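Local coordinates for triacylglycerol lipase (Yarrowia lipolytica, PDB 3O0D), which probably hydrolyses the ester bonds of triacylglycerols, as an extracellular, glycosylated lipase of the alpha/beta-hydrolase fold, at residues Lys20-Cys30 / Phe41-Phe50; Leu83-Val94 / Gly160-Phe171. One frame throughout, in Å; residues are numbered along the deposited sequence. Where two conformers were deposited one is given.

Contact 1: residues Lys20-Cys30 / Phe41-Phe50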
loop_
_atom_site.group_PDB
_atom_site.type_symbol
_atom_site.label_atom_id
_atom_site.label_comp_id
_atom_site.label_asym_id
_atom_site.label_seq_id
_atom_site.Cartn_x
_atom_site.Cartn_y
_atom_site.Cartn_z
ATOM N N LYS A 20 6.060 5.397 -10.570
ATOM C CA LYS A 20 4.833 4.980 -11.234
ATOM C C LYS A 20 3.663 4.634 -10.281
ATOM O O LYS A 20 2.522 5.190 -10.500
ATOM C CB LYS A 20 5.118 3.780 -12.179
ATOM C CG LYS A 20 3.804 3.188 -12.701
ATOM C CD LYS A 20 4.211 1.995 -13.639
ATOM C CE LYS A 20 2.963 1.185 -13.966
ATOM N NZ LYS A 20 3.300 0.046 -14.903
ATOM N N TYR A 21 3.987 3.831 -9.272
ATOM C CA TYR A 21 2.921 3.367 -8.313
ATOM C C TYR A 21 2.571 4.592 -7.431
ATOM O O TYR A 21 1.357 4.830 -7.080
ATOM C CB TYR A 21 3.249 2.056 -7.545
ATOM C CG TYR A 21 3.216 0.961 -8.580
ATOM C CD1 TYR A 21 1.986 0.437 -9.021
ATOM C CD2 TYR A 21 4.384 0.565 -9.200
ATOM C CE1 TYR A 21 1.918 -0.451 -10.020
ATOM C CE2 TYR A 21 4.301 -0.367 -10.249
ATOM C CZ TYR A 21 3.070 -0.836 -10.636
ATOM O OH TYR A 21 2.987 -1.741 -11.659
ATOM N N ALA A 22 3.528 5.448 -7.145
ATOM C CA ALA A 22 3.101 6.624 -6.419
ATOM C C ALA A 22 2.085 7.449 -7.181
ATOM O O ALA A 22 1.165 8.029 -6.603
ATOM C CB ALA A 22 4.361 7.542 -6.033
ATOM N N ARG A 23 2.276 7.583 -8.483
ATOM C CA ARG A 23 1.330 8.302 -9.269
ATOM C C ARG A 23 -0.051 7.611 -9.321
ATOM O O ARG A 23 -1.014 8.246 -9.216
ATOM C CB ARG A 23 1.779 8.520 -10.710
ATOM C CG ARG A 23 3.069 9.274 -10.924
ATOM C CD ARG A 23 3.188 9.617 -12.399
ATOM N NE ARG A 23 4.492 10.066 -12.801
ATOM C CZ ARG A 23 4.954 11.282 -12.637
ATOM N NH1 ARG A 23 4.235 12.222 -12.089
ATOM N NH2 ARG A 23 6.153 11.545 -13.063
ATOM N N LEU A 24 -0.081 6.316 -9.513
ATOM C CA LEU A 24 -1.349 5.604 -9.578
ATOM C C LEU A 24 -2.091 5.791 -8.230
ATOM O O LEU A 24 -3.346 5.938 -8.238
ATOM C CB LEU A 24 -1.161 4.112 -9.838
ATOM C CG LEU A 24 -0.792 3.953 -11.330
ATOM C CD1 LEU A 24 -0.211 2.480 -11.485
ATOM C CD2 LEU A 24 -1.912 4.220 -12.431
ATOM N N ALA A 25 -1.347 5.650 -7.147
ATOM C CA ALA A 25 -1.994 5.896 -5.787
ATOM C C ALA A 25 -2.541 7.260 -5.676
ATOM O O ALA A 25 -3.654 7.443 -5.091
ATOM C CB ALA A 25 -0.965 5.685 -4.716
ATOM N N ASN A 26 -1.833 8.272 -6.167
ATOM C CA ASN A 26 -2.322 9.698 -6.153
ATOM C C ASN A 26 -3.594 9.856 -6.869
ATOM O O ASN A 26 -4.513 10.523 -6.372
ATOM C CB ASN A 26 -1.146 10.589 -6.674
ATOM C CG ASN A 26 -1.571 11.927 -7.183
ATOM O OD1 ASN A 26 -2.543 12.064 -7.911
ATOM N ND2 ASN A 26 -0.742 12.941 -6.887
ATOM N N ILE A 27 -3.757 9.127 -8.005
ATOM C CA ILE A 27 -4.983 9.204 -8.774
ATOM C C ILE A 27 -6.225 8.673 -7.955
ATOM O O ILE A 27 -7.386 9.044 -8.272
ATOM C CB ILE A 27 -4.750 8.492 -10.168
ATOM C CG1 ILE A 27 -3.756 9.389 -10.917
ATOM C CG2 ILE A 27 -6.106 8.412 -11.021
ATOM C CD1 ILE A 27 -3.098 8.545 -12.103
ATOM N N GLY A 28 -5.980 7.914 -6.939
ATOM C CA GLY A 28 -7.058 7.361 -6.092
ATOM C C GLY A 28 -7.744 8.535 -5.407
ATOM O O GLY A 28 -8.950 8.418 -5.099
ATOM N N TYR A 29 -7.062 9.664 -5.239
ATOM C CA TYR A 29 -7.682 10.834 -4.635
ATOM C C TYR A 29 -8.540 11.647 -5.615
ATOM O O TYR A 29 -9.168 12.568 -5.232
ATOM C CB TYR A 29 -6.637 11.690 -3.891
ATOM C CG TYR A 29 -6.012 10.969 -2.725
ATOM C CD1 TYR A 29 -6.588 11.026 -1.503
ATOM C CD2 TYR A 29 -4.860 10.252 -2.834
ATOM C CE1 TYR A 29 -6.074 10.395 -0.447
ATOM C CE2 TYR A 29 -4.327 9.628 -1.784
ATOM C CZ TYR A 29 -4.961 9.678 -0.541
ATOM O OH TYR A 29 -4.474 9.063 0.577
ATOM N N CYS A 30 -8.559 11.240 -6.882
ATOM C CA CYS A 30 -9.473 11.780 -7.894
ATOM C C CYS A 30 -10.867 11.077 -7.867
ATOM O O CYS A 30 -11.687 11.410 -8.753
ATOM C CB CYS A 30 -8.878 11.756 -9.345
ATOM S SG CYS A 30 -7.354 12.809 -9.393
ATOM N N PHE A 41 -9.152 7.767 -19.227
ATOM C CA PHE A 41 -8.375 7.873 -18.001
ATOM C C PHE A 41 -7.798 9.268 -17.907
ATOM O O PHE A 41 -6.592 9.466 -18.053
ATOM C CB PHE A 41 -7.253 6.834 -17.984
ATOM C CG PHE A 41 -6.677 6.587 -16.618
ATOM C CD1 PHE A 41 -7.475 6.110 -15.591
ATOM C CD2 PHE A 41 -5.338 6.830 -16.361
ATOM C CE1 PHE A 41 -6.948 5.881 -14.335
ATOM C CE2 PHE A 41 -4.806 6.602 -15.107
ATOM C CZ PHE A 41 -5.612 6.128 -14.092
ATOM N N ASN A 42 -8.671 10.241 -17.677
ATOM C CA ASN A 42 -8.250 11.639 -17.714
ATOM C C ASN A 42 -8.523 12.330 -16.370
ATOM O O ASN A 42 -9.647 12.229 -15.856
ATOM C CB ASN A 42 -9.085 12.357 -18.803
ATOM C CG ASN A 42 -8.871 11.763 -20.178
ATOM O OD1 ASN A 42 -7.785 11.326 -20.486
ATOM N ND2 ASN A 42 -9.920 11.700 -20.977
ATOM N N CYS A 43 -7.514 12.949 -15.771
ATOM C CA CYS A 43 -7.676 13.525 -14.439
ATOM C C CYS A 43 -6.554 14.506 -14.160
ATOM O O CYS A 43 -6.093 14.652 -13.027
ATOM C CB CYS A 43 -7.692 12.426 -13.376
ATOM S SG CYS A 43 -6.063 11.758 -12.967
ATOM N N GLY A 44 -6.121 15.174 -15.219
ATOM C CA GLY A 44 -5.020 16.132 -15.157
ATOM C C GLY A 44 -3.641 15.462 -15.238
ATOM O O GLY A 44 -3.467 14.387 -15.876
ATOM N N LEU A 45 -2.680 16.068 -14.577
ATOM C CA LEU A 45 -1.277 15.762 -14.808
ATOM C C LEU A 45 -0.935 14.310 -14.573
ATOM O O LEU A 45 -0.178 13.696 -15.365
ATOM C CB LEU A 45 -0.409 16.574 -13.868
ATOM C CG LEU A 45 1.060 16.529 -14.180
ATOM C CD1 LEU A 45 1.303 16.547 -15.721
ATOM C CD2 LEU A 45 1.643 17.811 -13.443
ATOM N N GLN A 46 -1.440 13.738 -13.481
ATOM C CA GLN A 46 -0.971 12.401 -13.161
ATOM C C GLN A 46 -1.544 11.327 -14.090
ATOM O O GLN A 46 -0.790 10.520 -14.540
ATOM C CB GLN A 46 -1.269 12.037 -11.730
ATOM C CG GLN A 46 -0.593 12.928 -10.626
ATOM C CD GLN A 46 0.915 12.995 -10.692
ATOM O OE1 GLN A 46 1.548 12.080 -11.169
ATOM N NE2 GLN A 46 1.511 14.097 -10.186
ATOM N N CYS A 47 -2.822 11.370 -14.445
ATOM C CA CYS A 47 -3.400 10.400 -15.377
ATOM C C CYS A 47 -2.710 10.554 -16.742
ATOM O O CYS A 47 -2.688 9.547 -17.508
ATOM C CB CYS A 47 -4.830 10.686 -15.627
ATOM S SG CYS A 47 -5.856 10.092 -14.205
ATOM N N ALA A 48 -2.224 11.786 -17.065
ATOM C CA ALA A 48 -1.587 12.009 -18.387
ATOM C C ALA A 48 -0.328 11.170 -18.596
ATOM O O ALA A 48 0.042 10.981 -19.780
ATOM C CB ALA A 48 -1.224 13.484 -18.633
ATOM N N HIS A 49 0.242 10.637 -17.560
ATOM C CA HIS A 49 1.421 9.725 -17.699
ATOM C C HIS A 49 1.070 8.293 -18.010
ATOM O O HIS A 49 1.991 7.424 -18.037
ATOM C CB HIS A 49 2.229 9.702 -16.365
ATOM C CG HIS A 49 3.020 10.934 -16.137
ATOM N ND1 HIS A 49 2.504 12.099 -15.609
ATOM C CD2 HIS A 49 4.341 11.163 -16.362
ATOM C CE1 HIS A 49 3.455 13.019 -15.566
ATOM N NE2 HIS A 49 4.582 12.463 -15.973
ATOM N N PHE A 50 -0.243 8.012 -18.323
ATOM C CA PHE A 50 -0.665 6.628 -18.500
ATOM C C PHE A 50 -1.408 6.371 -19.822
ATOM O O PHE A 50 -2.664 6.127 -19.854
ATOM C CB PHE A 50 -1.590 6.268 -17.329
ATOM C CG PHE A 50 -0.809 6.081 -16.091
ATOM C CD1 PHE A 50 -0.040 4.972 -15.908
ATOM C CD2 PHE A 50 -0.673 7.197 -15.218
ATOM C CE1 PHE A 50 0.772 4.794 -14.750
ATOM C CE2 PHE A 50 0.193 7.128 -14.100
ATOM C CZ PHE A 50 0.907 5.939 -13.849
#
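Ile-27 drives into the hollow of a disulfide-closed loop, and further bumps of its helix fill neighbouring hollows. Its CG2 wedges between two partners: it meets Cys-47 SG at 3.6 Å and lies obliquely against CZ of Phe-41. CG1 lies against CB of Gln-46, and CD1 reaches the backbone N of Cys-47. The Cys-43 to Cys-47 disulfide (SG to SG 2.1 Å) forms one wall of this pocket. The neighbouring bump is Leu-24, whose CD2 sits over one face of Phe-50, 3.7 Å from the ring centroid. The same ring turns its edge to the helix, in line with CB of Arg-23 and the backbone oxygen of Lys-20.

In this alpha/beta-hydrolase, helix 12-27 lies between the central sheet and the cross-linked loop: Tyr-21 and Leu-24 rest on strand 155-161, while Ile-27 points to 41-50. At one end, Cys-30, disulfide-bonded to Cys-299, brings its sulfur to 3.9 Å from Cys-43 SG.

Polar contacts fringe the apolar wedge. With its chain extended from CG to NE, Arg-23 lays its guanidinium flat on the His-49 imidazole, centres 3.6 Å apart and planes 9° from parallel. NH1 simultaneously donates a straight bond to a lone pair of Gln-46 OE1 (2.8 Å, 167°), in the plane of both groups. Replacing Arg-23 by an alanine would probably leave Gln-46 OE1 without this donor and the His-49 face without its stacked partner. A bend about CB-CG (chi2 -57°) turns the amide of Gln-46 toward Arg-23; its NE2 bonds to OXT of the Ile-301 carboxylate, and Asn-26 ND2 to the other oxygen, O, of that same terminal group.

Contact 2: residues Leu83-Val94 / Gly160-Phe171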
loop_
_atom_site.group_PDB
_atom_site.type_symbol
_atom_site.label_atom_id
_atom_site.label_comp_id
_atom_site.label_asym_id
_atom_site.label_seq_id
_atom_site.Cartn_x
_atom_site.Cartn_y
_atom_site.Cartn_z
ATOM N N LEU A 83 -5.560 -2.190 -9.248
ATOM C CA LEU A 83 -6.564 -1.885 -8.229
ATOM C C LEU A 83 -5.865 -0.842 -7.278
ATOM O O LEU A 83 -4.825 -1.114 -6.750
ATOM C CB LEU A 83 -6.858 -3.146 -7.436
ATOM C CG LEU A 83 -7.819 -2.852 -6.235
ATOM C CD1 LEU A 83 -9.114 -2.203 -6.698
ATOM C CD2 LEU A 83 -8.097 -4.213 -5.566
ATOM N N VAL A 84 -6.536 0.323 -7.134
ATOM C CA VAL A 84 -5.902 1.402 -6.370
ATOM C C VAL A 84 -6.928 1.774 -5.304
ATOM O O VAL A 84 -8.114 1.913 -5.607
ATOM C CB VAL A 84 -5.725 2.586 -7.259
ATOM C CG1 VAL A 84 -5.267 3.869 -6.436
ATOM C CG2 VAL A 84 -4.604 2.274 -8.362
ATOM N N ILE A 85 -6.401 1.872 -4.081
ATOM C CA ILE A 85 -7.332 2.073 -2.930
ATOM C C ILE A 85 -6.814 3.244 -2.079
ATOM O O ILE A 85 -5.615 3.493 -1.973
ATOM C CB ILE A 85 -7.327 0.890 -2.058
ATOM C CG1 ILE A 85 -7.458 -0.466 -2.881
ATOM C CG2 ILE A 85 -8.625 0.966 -1.123
ATOM C CD1 ILE A 85 -7.032 -1.733 -2.057
ATOM N N ARG A 86 -7.758 3.949 -1.439
ATOM C CA ARG A 86 -7.403 5.020 -0.527
ATOM C C ARG A 86 -8.432 4.903 0.609
ATOM O O ARG A 86 -9.408 4.209 0.480
ATOM C CB ARG A 86 -7.543 6.414 -1.232
ATOM C CG ARG A 86 -8.861 6.600 -2.039
ATOM C CD ARG A 86 -9.480 7.957 -2.188
ATOM N NE ARG A 86 -9.542 8.797 -1.023
ATOM C CZ ARG A 86 -10.160 9.974 -1.027
ATOM N NH1 ARG A 86 -10.771 10.411 -2.130
ATOM N NH2 ARG A 86 -10.163 10.709 0.065
ATOM N N GLY A 87 -8.166 5.549 1.711
ATOM C CA GLY A 87 -9.255 5.802 2.735
ATOM C C GLY A 87 -10.223 6.818 2.247
ATOM O O GLY A 87 -9.862 7.859 1.665
ATOM N N THR A 88 -11.555 6.604 2.510
ATOM C CA THR A 88 -12.472 7.597 2.123
ATOM C C THR A 88 -12.418 8.903 2.980
ATOM O O THR A 88 -12.527 10.030 2.408
ATOM C CB THR A 88 -13.944 7.069 2.205
ATOM O OG1 THR A 88 -14.016 5.878 1.377
ATOM C CG2 THR A 88 -14.928 8.148 1.617
ATOM N N HIS A 89 -12.275 8.718 4.276
ATOM C CA HIS A 89 -12.282 9.848 5.198
ATOM C C HIS A 89 -10.942 10.621 5.162
ATOM O O HIS A 89 -9.928 10.145 4.573
ATOM C CB HIS A 89 -12.737 9.364 6.580
ATOM C CG HIS A 89 -14.222 9.148 6.595
ATOM N ND1 HIS A 89 -15.102 10.195 6.758
ATOM C CD2 HIS A 89 -14.984 8.036 6.392
ATOM C CE1 HIS A 89 -16.349 9.743 6.639
ATOM N NE2 HIS A 89 -16.305 8.443 6.392
ATOM N N SER A 90 -10.990 11.865 5.648
ATOM C CA SER A 90 -9.794 12.699 5.659
ATOM C C SER A 90 -8.615 12.002 6.325
ATOM O O SER A 90 -8.714 11.263 7.328
ATOM C CB SER A 90 -10.112 14.071 6.350
ATOM O OG SER A 90 -10.020 13.941 7.775
ATOM N N LEU A 91 -7.416 12.263 5.778
ATOM C CA LEU A 91 -6.235 11.689 6.385
ATOM C C LEU A 91 -6.151 12.034 7.852
ATOM O O LEU A 91 -5.812 11.182 8.632
ATOM C CB LEU A 91 -4.960 12.201 5.637
ATOM C CG LEU A 91 -4.920 11.794 4.177
ATOM C CD1 LEU A 91 -3.829 12.595 3.463
ATOM C CD2 LEU A 91 -4.565 10.263 4.126
ATOM N N GLU A 92 -6.491 13.284 8.248
ATOM C CA GLU A 92 -6.385 13.659 9.642
ATOM C C GLU A 92 -7.271 12.795 10.520
ATOM O O GLU A 92 -6.822 12.273 11.558
ATOM C CB GLU A 92 -6.812 15.124 9.860
ATOM C CG GLU A 92 -5.714 16.029 9.594
ATOM N N ASP A 93 -8.506 12.608 10.091
ATOM C CA ASP A 93 -9.444 11.750 10.869
ATOM C C ASP A 93 -9.009 10.289 10.953
ATOM O O ASP A 93 -9.046 9.652 12.038
ATOM C CB ASP A 93 -10.883 11.788 10.357
ATOM C CG ASP A 93 -11.538 13.216 10.420
ATOM O OD1 ASP A 93 -10.978 14.203 11.015
ATOM O OD2 ASP A 93 -12.623 13.332 9.827
ATOM N N VAL A 94 -8.621 9.715 9.801
ATOM C CA VAL A 94 -8.189 8.349 9.830
ATOM C C VAL A 94 -6.913 8.173 10.679
ATOM O O VAL A 94 -6.825 7.224 11.479
ATOM C CB VAL A 94 -8.011 7.887 8.365
ATOM C CG1 VAL A 94 -7.474 6.463 8.402
ATOM C CG2 VAL A 94 -9.372 7.953 7.682
ATOM N N GLY A 160 -1.745 1.511 -2.973
ATOM C CA GLY A 160 -2.571 2.540 -2.256
ATOM C C GLY A 160 -1.644 3.267 -1.306
ATOM O O GLY A 160 -0.626 2.745 -0.830
ATOM N N HIS A 161 -2.153 4.470 -0.935
ATOM C CA HIS A 161 -1.433 5.342 0.037
ATOM C C HIS A 161 -2.240 5.427 1.331
ATOM O O HIS A 161 -3.438 5.296 1.278
ATOM C CB HIS A 161 -1.320 6.689 -0.627
ATOM C CG HIS A 161 -0.942 7.823 0.320
ATOM N ND1 HIS A 161 0.330 8.032 0.844
ATOM C CD2 HIS A 161 -1.765 8.767 0.862
ATOM C CE1 HIS A 161 0.288 9.104 1.641
ATOM N NE2 HIS A 161 -0.965 9.560 1.646
ATOM N N SER A 162 -1.510 5.418 2.442
ATOM C CA SER A 162 -2.148 5.603 3.803
ATOM C C SER A 162 -3.067 4.420 4.081
ATOM O O SER A 162 -2.644 3.314 4.025
ATOM C CB SER A 162 -2.931 6.920 3.752
ATOM O OG SER A 162 -3.064 7.344 5.176
ATOM N N LEU A 163 -4.317 4.643 4.525
ATOM C CA LEU A 163 -5.180 3.484 4.803
ATOM C C LEU A 163 -5.344 2.621 3.500
ATOM O O LEU A 163 -5.507 1.393 3.615
ATOM C CB LEU A 163 -6.530 4.025 5.306
ATOM C CG LEU A 163 -7.526 2.907 5.665
ATOM C CD1 LEU A 163 -6.968 2.042 6.825
ATOM C CD2 LEU A 163 -8.901 3.566 5.907
ATOM N N GLY A 164 -5.365 3.305 2.331
ATOM C CA GLY A 164 -5.298 2.583 1.021
ATOM C C GLY A 164 -4.152 1.593 0.964
ATOM O O GLY A 164 -4.279 0.531 0.351
ATOM N N GLY A 165 -2.999 1.888 1.582
ATOM C CA GLY A 165 -1.878 1.008 1.536
ATOM C C GLY A 165 -2.156 -0.218 2.423
ATOM O O GLY A 165 -1.745 -1.320 2.167
ATOM N N ALA A 166 -2.768 0.015 3.593
ATOM C CA ALA A 166 -3.155 -1.143 4.407
ATOM C C ALA A 166 -4.142 -2.019 3.676
ATOM O O ALA A 166 -3.950 -3.271 3.745
ATOM C CB ALA A 166 -3.785 -0.578 5.785
ATOM N N ALA A 167 -5.180 -1.457 3.069
ATOM C CA ALA A 167 -6.205 -2.207 2.309
ATOM C C ALA A 167 -5.447 -2.945 1.150
ATOM O O ALA A 167 -5.733 -4.132 0.876
ATOM C CB ALA A 167 -7.268 -1.301 1.727
ATOM N N ALA A 168 -4.482 -2.300 0.532
ATOM C CA ALA A 168 -3.770 -2.945 -0.585
ATOM C C ALA A 168 -2.935 -4.170 -0.201
ATOM O O ALA A 168 -2.917 -5.158 -0.869
ATOM C CB ALA A 168 -2.906 -1.902 -1.361
ATOM N N LEU A 169 -2.247 -4.054 0.889
ATOM C CA LEU A 169 -1.476 -5.157 1.472
ATOM C C LEU A 169 -2.394 -6.382 1.730
ATOM O O LEU A 169 -2.123 -7.507 1.234
ATOM C CB LEU A 169 -0.696 -4.740 2.692
ATOM C CG LEU A 169 -0.025 -5.892 3.392
ATOM C CD1 LEU A 169 0.987 -6.551 2.380
ATOM C CD2 LEU A 169 0.701 -5.608 4.737
ATOM N N LEU A 170 -3.507 -6.116 2.428
ATOM C CA LEU A 170 -4.451 -7.197 2.700
ATOM C C LEU A 170 -5.114 -7.710 1.435
ATOM O O LEU A 170 -5.277 -8.949 1.324
ATOM C CB LEU A 170 -5.561 -6.679 3.678
ATOM C CG LEU A 170 -4.937 -6.401 5.010
ATOM C CD1 LEU A 170 -6.084 -5.813 5.988
ATOM C CD2 LEU A 170 -4.327 -7.588 5.602
ATOM N N PHE A 171 -5.443 -6.824 0.478
ATOM C CA PHE A 171 -6.108 -7.272 -0.731
ATOM C C PHE A 171 -5.067 -8.093 -1.535
ATOM O O PHE A 171 -5.441 -9.135 -2.185
ATOM C CB PHE A 171 -6.639 -6.094 -1.568
ATOM C CG PHE A 171 -7.707 -6.483 -2.477
ATOM C CD1 PHE A 171 -9.039 -6.172 -2.177
ATOM C CD2 PHE A 171 -7.423 -7.275 -3.621
ATOM C CE1 PHE A 171 -10.101 -6.565 -3.011
ATOM C CE2 PHE A 171 -8.442 -7.699 -4.426
ATOM C CZ PHE A 171 -9.832 -7.352 -4.134
HETATM O O HOH W 1 -4.049 5.681 -2.816
HETATM O O HOH W 2 -5.978 7.247 2.139
#
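Gly-164 lies directly against the backbone of Arg-86, their CA atoms 3.6 Å apart, in what fits the nucleophile elbow of an alpha/beta-hydrolase: strand 155-161 turns sharply through Ser-162 into helix 163-177. Closeness here depends on missing side chains. A CB on Gly-164 would collide with Ile-85 O, which instead receives a CA-H...O contact from Gly-164 CA at 3.1 Å.

The Ile-85 side chain rests on the helix: Ile-85 CD1 lies 3.8 Å from Ala-167 CB and also meets the backbone N of Ala-168. At the far end Leu-83 makes a CH-pi contact: CD2 stands over the centre of the Phe-171 ring, 3.6 Å from the centroid and only 8° off its normal. Its CG, anti to the backbone N (chi1 174°), sends the methyl over the ring face.

At the elbow itself, Leu-91 CD2 packs on Ser-162 OG (3.4 Å), and nearby Val-94 touches Leu-163. Ser-162 has unusual positive phi (65°), and its OG is hydrogen-bonded to His-289, consistent with a Ser-His-Asp triad completed by Asp-230. Further out, Ser-90 accepts from Asp-93 N through OG and so caps the helix that carries Leu-91 and Val-94. Where the strands part, a water fills in, donating to Ile-85 O at 2.8 Å while accepting from His-161 N at 2.9 Å.

In the fold
Both contacts are largely buried, but contact 2 lies about 7 Å from the centre of the chain and contact 1 about 15 Å, each measured from its own centre, and contact 1 reaches the surface at His-49. They share no helix or strand: contact 1 joins helix 12-27 to a loop, contact 2 joins strand 80-87 and helix 91-100 to strand 155-161 and helix 163-177. Their chemistry follows. The outer contact, flanked by disulfides, adds a stacked guanidinium and a direct side-chain hydrogen bond to its apolar packing, whereas the inner one relies on glycines, methyl groups and a bridging water. They meet where Tyr-29 packs beside Arg-86, and where Leu-24 O approaches Val-84 CG1.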